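Local coordinates for pirin family protein (Acinetobacter baumannii, PDB 6D0P) that probably acts as a metal-dependent quercetin 2,3-dioxygenase of the pirin family, a bicupin protein that binds one iron cation per subunit, at residues W186-V200 / V236-V250. Sequence-based numbering, arbitrary orientation. Where two conformers were deposited one is given.
Sequences WDGKLVKGQKHTLYV and VEFSLNAEEDTKFLV
Leu190 and Phe248 meet at about a right angle between two sheets joined where each chain turns a corner, Leu190 CD2 lying 3.3 Å from Phe248 CE2. Chi1 of 70° sets the Phe248 CG between backbone N and carbonyl carbon and swings the ring across the neighbouring strand; there Gly188 CA makes a CH-pi contact over its face, 4.1 Å from the centroid. Leu190 sends its other methyl, CD1, to Leu240 CB at 3.8 Å, bridging the two sheets. On the second sheet Phe238 repeats the theme: Leu198 CB sits over one face, and Val200 CG2 meets the ring edge in plane, 3.6 Å from CE1. The outward side chains from Lys189 to Asp245 and from Lys195 to Glu237 are looser and wet. Water joins Lys189 NZ to Asp245 OD2, whose direct salt bridge is long at 4.0 Å, while other waters link Lys195 to Ser239 and Thr197 to Glu237; Lys195 also forms a salt bridge with Asp219. Within the type II turn Val191-Gln194, Lys192 N gives Asp245 OD1 a straight hydrogen bond (179°) at its anti lone pair. Backbone hydrogen bonds hold both antiparallel strand pairs, which enclose an apolar interior like the two facing sheets of the cupin beta-barrel, here pirin's C-terminal cupin domain.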
loop_
_atom_site.group_PDB
_atom_site.type_symbol
_atom_site.label_atom_id
_atom_site.label_comp_id
_atom_site.label_asym_id
_atom_site.label_seq_id
_atom_site.Cartn_x
_atom_site.Cartn_y
_atom_site.Cartn_z
ATOM N N TRP A 186 -3.765 -3.888 7.331
ATOM C CA TRP A 186 -3.043 -4.500 8.425
ATOM C C TRP A 186 -1.733 -5.081 7.893
ATOM O O TRP A 186 -1.722 -5.678 6.812
ATOM C CB TRP A 186 -3.860 -5.624 9.082
ATOM C CG TRP A 186 -5.251 -5.270 9.490
ATOM C CD1 TRP A 186 -5.716 -4.057 9.906
ATOM C CD2 TRP A 186 -6.352 -6.192 9.606
ATOM N NE1 TRP A 186 -7.048 -4.150 10.216
ATOM C CE2 TRP A 186 -7.462 -5.450 10.050
ATOM C CE3 TRP A 186 -6.513 -7.554 9.319
ATOM C CZ2 TRP A 186 -8.715 -6.032 10.242
ATOM C CZ3 TRP A 186 -7.755 -8.134 9.502
ATOM C CH2 TRP A 186 -8.836 -7.379 9.965
ATOM N N ASP A 187 -0.630 -4.924 8.610
ATOM C CA ASP A 187 0.602 -5.584 8.149
ATOM C C ASP A 187 1.207 -6.346 9.329
ATOM O O ASP A 187 0.822 -6.160 10.480
ATOM C CB ASP A 187 1.569 -4.610 7.464
ATOM C CG ASP A 187 2.447 -3.782 8.374
ATOM O OD1 ASP A 187 2.213 -3.811 9.584
ATOM O OD2 ASP A 187 3.373 -3.113 7.852
ATOM N N GLY A 188 2.185 -7.168 9.078
ATOM C CA GLY A 188 2.796 -7.826 10.220
ATOM C C GLY A 188 3.618 -9.032 9.833
ATOM O O GLY A 188 4.040 -9.178 8.672
ATOM N N LYS A 189 3.872 -9.846 10.858
ATOM C CA LYS A 189 4.684 -11.008 10.733
ATOM C C LYS A 189 4.008 -12.174 11.454
ATOM O O LYS A 189 3.547 -12.037 12.598
ATOM C CB LYS A 189 6.068 -10.737 11.333
ATOM C CG LYS A 189 7.027 -11.915 11.327
ATOM C CD LYS A 189 8.276 -11.606 12.130
ATOM C CE LYS A 189 9.237 -12.766 12.218
ATOM N NZ LYS A 189 10.266 -12.507 13.251
ATOM N N LEU A 190 3.972 -13.302 10.773
ATOM C CA LEU A 190 3.466 -14.548 11.345
ATOM C C LEU A 190 4.667 -15.484 11.462
ATOM O O LEU A 190 5.335 -15.766 10.455
ATOM C CB LEU A 190 2.417 -15.171 10.430
ATOM C CG LEU A 190 1.241 -14.288 10.062
ATOM C CD1 LEU A 190 0.276 -15.049 9.163
ATOM C CD2 LEU A 190 0.536 -13.766 11.301
ATOM N N VAL A 191 4.908 -15.986 12.660
ATOM C CA VAL A 191 6.064 -16.835 12.914
ATOM C C VAL A 191 5.717 -18.283 12.530
ATOM O O VAL A 191 4.614 -18.833 12.836
ATOM C CB VAL A 191 6.517 -16.731 14.385
ATOM C CG1 VAL A 191 7.579 -17.761 14.738
ATOM C CG2 VAL A 191 6.996 -15.326 14.706
ATOM N N LYS A 192 6.759 -18.936 11.956
ATOM C CA LYS A 192 6.645 -20.301 11.518
ATOM C C LYS A 192 6.000 -21.156 12.612
ATOM O O LYS A 192 6.357 -21.046 13.800
ATOM C CB LYS A 192 8.050 -20.810 11.184
ATOM C CG LYS A 192 8.135 -22.265 10.759
ATOM C CD LYS A 192 9.545 -22.682 10.405
ATOM C CE LYS A 192 9.631 -24.121 9.965
ATOM N NZ LYS A 192 11.041 -24.543 9.798
ATOM N N GLY A 193 5.050 -21.973 12.182
ATOM C CA GLY A 193 4.365 -22.944 13.044
ATOM C C GLY A 193 3.171 -22.360 13.788
ATOM O O GLY A 193 2.560 -23.060 14.577
ATOM N N GLN A 194 2.808 -21.100 13.558
ATOM C CA GLN A 194 1.656 -20.535 14.277
ATOM C C GLN A 194 0.492 -20.281 13.315
ATOM O O GLN A 194 0.724 -19.795 12.170
ATOM C CB GLN A 194 2.054 -19.234 14.972
ATOM C CG GLN A 194 3.159 -19.437 15.994
ATOM C CD GLN A 194 2.725 -20.331 17.135
ATOM O OE1 GLN A 194 1.617 -20.210 17.669
ATOM N NE2 GLN A 194 3.614 -21.216 17.545
ATOM N N LYS A 195 -0.722 -20.552 13.829
ATOM C CA LYS A 195 -1.981 -20.413 13.118
ATOM C C LYS A 195 -2.838 -19.295 13.731
ATOM O O LYS A 195 -2.865 -19.141 14.959
ATOM C CB LYS A 195 -2.798 -21.702 13.182
ATOM C CG LYS A 195 -4.113 -21.613 12.420
ATOM C CD LYS A 195 -4.843 -22.918 12.244
ATOM C CE LYS A 195 -6.131 -22.740 11.469
ATOM N NZ LYS A 195 -6.832 -24.029 11.281
ATOM N N HIS A 196 -3.583 -18.586 12.877
ATOM C CA HIS A 196 -4.390 -17.443 13.287
ATOM C C HIS A 196 -5.669 -17.334 12.458
ATOM O O HIS A 196 -5.640 -17.511 11.248
ATOM C CB HIS A 196 -3.578 -16.163 13.123
ATOM C CG HIS A 196 -2.201 -16.312 13.654
ATOM N ND1 HIS A 196 -1.908 -16.127 14.995
ATOM C CD2 HIS A 196 -1.046 -16.670 13.044
ATOM C CE1 HIS A 196 -0.627 -16.357 15.191
ATOM N NE2 HIS A 196 -0.064 -16.666 13.993
ATOM N N THR A 197 -6.767 -17.014 13.133
ATOM C CA THR A 197 -8.045 -16.779 12.474
ATOM C C THR A 197 -8.301 -15.270 12.475
ATOM O O THR A 197 -8.199 -14.598 13.514
ATOM C CB THR A 197 -9.177 -17.560 13.154
ATOM O OG1 THR A 197 -8.897 -18.936 12.933
ATOM C CG2 THR A 197 -10.553 -17.239 12.609
ATOM N N LEU A 198 -8.592 -14.732 11.306
ATOM C CA LEU A 198 -8.889 -13.318 11.202
ATOM C C LEU A 198 -10.360 -13.161 10.818
ATOM O O LEU A 198 -10.932 -13.999 10.091
ATOM C CB LEU A 198 -7.980 -12.659 10.160
ATOM C CG LEU A 198 -6.489 -12.654 10.494
ATOM C CD1 LEU A 198 -5.874 -14.017 10.230
ATOM C CD2 LEU A 198 -5.765 -11.585 9.696
ATOM N N TYR A 199 -10.959 -12.102 11.344
ATOM C CA TYR A 199 -12.339 -11.755 11.059
ATOM C C TYR A 199 -12.354 -10.432 10.310
ATOM O O TYR A 199 -11.688 -9.457 10.723
ATOM C CB TYR A 199 -13.173 -11.655 12.332
ATOM C CG TYR A 199 -13.215 -12.951 13.087
ATOM C CD1 TYR A 199 -14.065 -13.976 12.712
ATOM C CD2 TYR A 199 -12.360 -13.166 14.154
ATOM C CE1 TYR A 199 -14.081 -15.181 13.400
ATOM C CE2 TYR A 199 -12.369 -14.358 14.854
ATOM C CZ TYR A 199 -13.227 -15.371 14.471
ATOM O OH TYR A 199 -13.218 -16.535 15.183
ATOM N N VAL A 200 -13.114 -10.440 9.218
ATOM C CA VAL A 200 -13.251 -9.344 8.272
ATOM C C VAL A 200 -14.737 -9.013 8.134
ATOM O O VAL A 200 -15.570 -9.889 8.302
ATOM C CB VAL A 200 -12.648 -9.757 6.916
ATOM C CG1 VAL A 200 -12.967 -8.779 5.791
ATOM C CG2 VAL A 200 -11.153 -9.982 7.032
ATOM N N VAL A 236 -16.975 -14.009 6.564
ATOM C CA VAL A 236 -16.374 -13.093 7.524
ATOM C C VAL A 236 -15.058 -13.634 8.069
ATOM O O VAL A 236 -14.383 -12.901 8.782
ATOM C CB VAL A 236 -17.323 -12.783 8.697
ATOM C CG1 VAL A 236 -18.512 -11.974 8.251
ATOM C CG2 VAL A 236 -17.754 -14.041 9.442
ATOM N N GLU A 237 -14.670 -14.855 7.793
ATOM C CA GLU A 237 -13.439 -15.271 8.451
ATOM C C GLU A 237 -12.563 -16.126 7.539
ATOM O O GLU A 237 -13.031 -16.769 6.589
ATOM C CB GLU A 237 -13.781 -16.016 9.744
ATOM C CG GLU A 237 -13.888 -17.513 9.590
ATOM C CD GLU A 237 -14.193 -18.266 10.877
ATOM O OE1 GLU A 237 -15.214 -17.950 11.494
ATOM O OE2 GLU A 237 -13.396 -19.166 11.261
ATOM N N PHE A 238 -11.279 -16.113 7.869
ATOM C CA PHE A 238 -10.320 -16.963 7.217
ATOM C C PHE A 238 -9.166 -17.194 8.188
ATOM O O PHE A 238 -9.023 -16.456 9.181
ATOM C CB PHE A 238 -9.846 -16.369 5.888
ATOM C CG PHE A 238 -9.068 -15.084 5.989
ATOM C CD1 PHE A 238 -9.722 -13.868 6.083
ATOM C CD2 PHE A 238 -7.678 -15.094 5.974
ATOM C CE1 PHE A 238 -9.007 -12.681 6.185
ATOM C CE2 PHE A 238 -6.964 -13.906 6.044
ATOM C CZ PHE A 238 -7.628 -12.699 6.148
ATOM N N SER A 239 -8.360 -18.184 7.881
ATOM C CA SER A 239 -7.232 -18.540 8.737
ATOM C C SER A 239 -5.923 -18.483 7.949
ATOM O O SER A 239 -5.884 -18.722 6.721
ATOM C CB SER A 239 -7.421 -19.901 9.368
ATOM O OG SER A 239 -7.309 -20.954 8.411
ATOM N N LEU A 240 -4.861 -18.187 8.674
ATOM C CA LEU A 240 -3.516 -18.183 8.140
ATOM C C LEU A 240 -2.644 -19.041 9.064
ATOM O O LEU A 240 -2.676 -18.886 10.296
ATOM C CB LEU A 240 -2.972 -16.754 8.078
ATOM C CG LEU A 240 -3.640 -15.775 7.118
ATOM C CD1 LEU A 240 -2.949 -14.426 7.199
ATOM C CD2 LEU A 240 -3.597 -16.282 5.686
ATOM N N ASN A 241 -1.870 -19.924 8.474
ATOM C CA ASN A 241 -0.998 -20.832 9.227
ATOM C C ASN A 241 0.384 -20.754 8.592
ATOM O O ASN A 241 0.549 -21.188 7.457
ATOM C CB ASN A 241 -1.554 -22.258 9.202
ATOM C CG ASN A 241 -0.991 -23.150 10.292
ATOM O OD1 ASN A 241 -0.058 -22.770 10.998
ATOM N ND2 ASN A 241 -1.573 -24.331 10.445
ATOM N N ALA A 242 1.358 -20.179 9.289
ATOM C CA ALA A 242 2.692 -19.975 8.701
ATOM C C ALA A 242 3.534 -21.266 8.655
ATOM O O ALA A 242 3.727 -21.937 9.661
ATOM C CB ALA A 242 3.411 -18.897 9.467
ATOM N N GLU A 243 4.124 -21.535 7.492
ATOM C CA GLU A 243 5.037 -22.673 7.291
ATOM C C GLU A 243 6.491 -22.181 7.430
ATOM O O GLU A 243 7.431 -22.974 7.595
ATOM C CB GLU A 243 4.792 -23.311 5.927
ATOM C CG GLU A 243 3.383 -23.853 5.756
ATOM C CD GLU A 243 3.164 -25.250 6.315
ATOM O OE1 GLU A 243 3.921 -25.646 7.226
ATOM O OE2 GLU A 243 2.234 -25.939 5.848
ATOM N N GLU A 244 6.637 -20.860 7.338
ATOM C CA GLU A 244 7.913 -20.143 7.460
ATOM C C GLU A 244 7.617 -18.761 8.054
ATOM O O GLU A 244 6.493 -18.291 7.948
ATOM C CB GLU A 244 8.558 -19.858 6.095
ATOM C CG GLU A 244 8.935 -21.075 5.264
ATOM C CD GLU A 244 9.394 -20.686 3.869
ATOM O OE1 GLU A 244 9.718 -19.487 3.670
ATOM O OE2 GLU A 244 9.419 -21.568 2.976
ATOM N N ASP A 245 8.604 -18.091 8.635
ATOM C CA ASP A 245 8.376 -16.707 9.100
ATOM C C ASP A 245 7.873 -15.904 7.894
ATOM O O ASP A 245 8.522 -15.937 6.825
ATOM C CB ASP A 245 9.660 -16.060 9.622
ATOM C CG ASP A 245 10.091 -16.543 10.996
ATOM O OD1 ASP A 245 9.433 -17.454 11.548
ATOM O OD2 ASP A 245 11.081 -15.994 11.502
ATOM N N THR A 246 6.743 -15.213 8.042
ATOM C CA THR A 246 6.091 -14.575 6.903
ATOM C C THR A 246 5.783 -13.096 7.176
ATOM O O THR A 246 5.214 -12.776 8.205
ATOM C CB THR A 246 4.786 -15.329 6.592
ATOM O OG1 THR A 246 5.086 -16.690 6.265
ATOM C CG2 THR A 246 3.982 -14.689 5.486
ATOM N N LYS A 247 6.157 -12.222 6.245
ATOM C CA LYS A 247 5.779 -10.838 6.260
ATOM C C LYS A 247 4.533 -10.710 5.373
ATOM O O LYS A 247 4.557 -11.143 4.192
ATOM C CB LYS A 247 6.854 -9.900 5.691
ATOM C CG LYS A 247 8.226 -9.922 6.350
ATOM C CD LYS A 247 9.275 -9.265 5.433
ATOM C CE LYS A 247 10.728 -9.507 5.796
ATOM N NZ LYS A 247 11.642 -8.931 4.765
ATOM N N PHE A 248 3.467 -10.156 5.930
ATOM C CA PHE A 248 2.191 -10.101 5.201
ATOM C C PHE A 248 1.501 -8.740 5.340
ATOM O O PHE A 248 1.860 -7.892 6.170
ATOM C CB PHE A 248 1.220 -11.157 5.761
ATOM C CG PHE A 248 0.709 -10.838 7.143
ATOM C CD1 PHE A 248 -0.421 -10.047 7.332
ATOM C CD2 PHE A 248 1.363 -11.304 8.266
ATOM C CE1 PHE A 248 -0.847 -9.694 8.603
ATOM C CE2 PHE A 248 0.912 -10.983 9.541
ATOM C CZ PHE A 248 -0.188 -10.172 9.715
ATOM N N LEU A 249 0.531 -8.552 4.457
ATOM C CA LEU A 249 -0.455 -7.500 4.589
ATOM C C LEU A 249 -1.825 -8.124 4.379
ATOM O O LEU A 249 -1.981 -9.111 3.610
ATOM C CB LEU A 249 -0.285 -6.361 3.585
ATOM C CG LEU A 249 0.945 -5.508 3.805
ATOM C CD1 LEU A 249 1.996 -5.881 2.802
ATOM C CD2 LEU A 249 0.604 -4.035 3.699
ATOM N N VAL A 250 -2.777 -7.621 5.113
ATOM C CA VAL A 250 -4.172 -7.958 4.854
ATOM C C VAL A 250 -4.872 -6.637 4.501
ATOM O O VAL A 250 -4.815 -5.677 5.270
ATOM C CB VAL A 250 -4.827 -8.666 6.042
ATOM C CG1 VAL A 250 -6.326 -8.832 5.856
ATOM C CG2 VAL A 250 -4.166 -10.002 6.315
HETATM O O HOH W 1 11.023 -14.856 13.921
HETATM O O HOH W 2 -8.702 -22.939 9.034
HETATM O O HOH W 3 -10.625 -20.214 11.099
#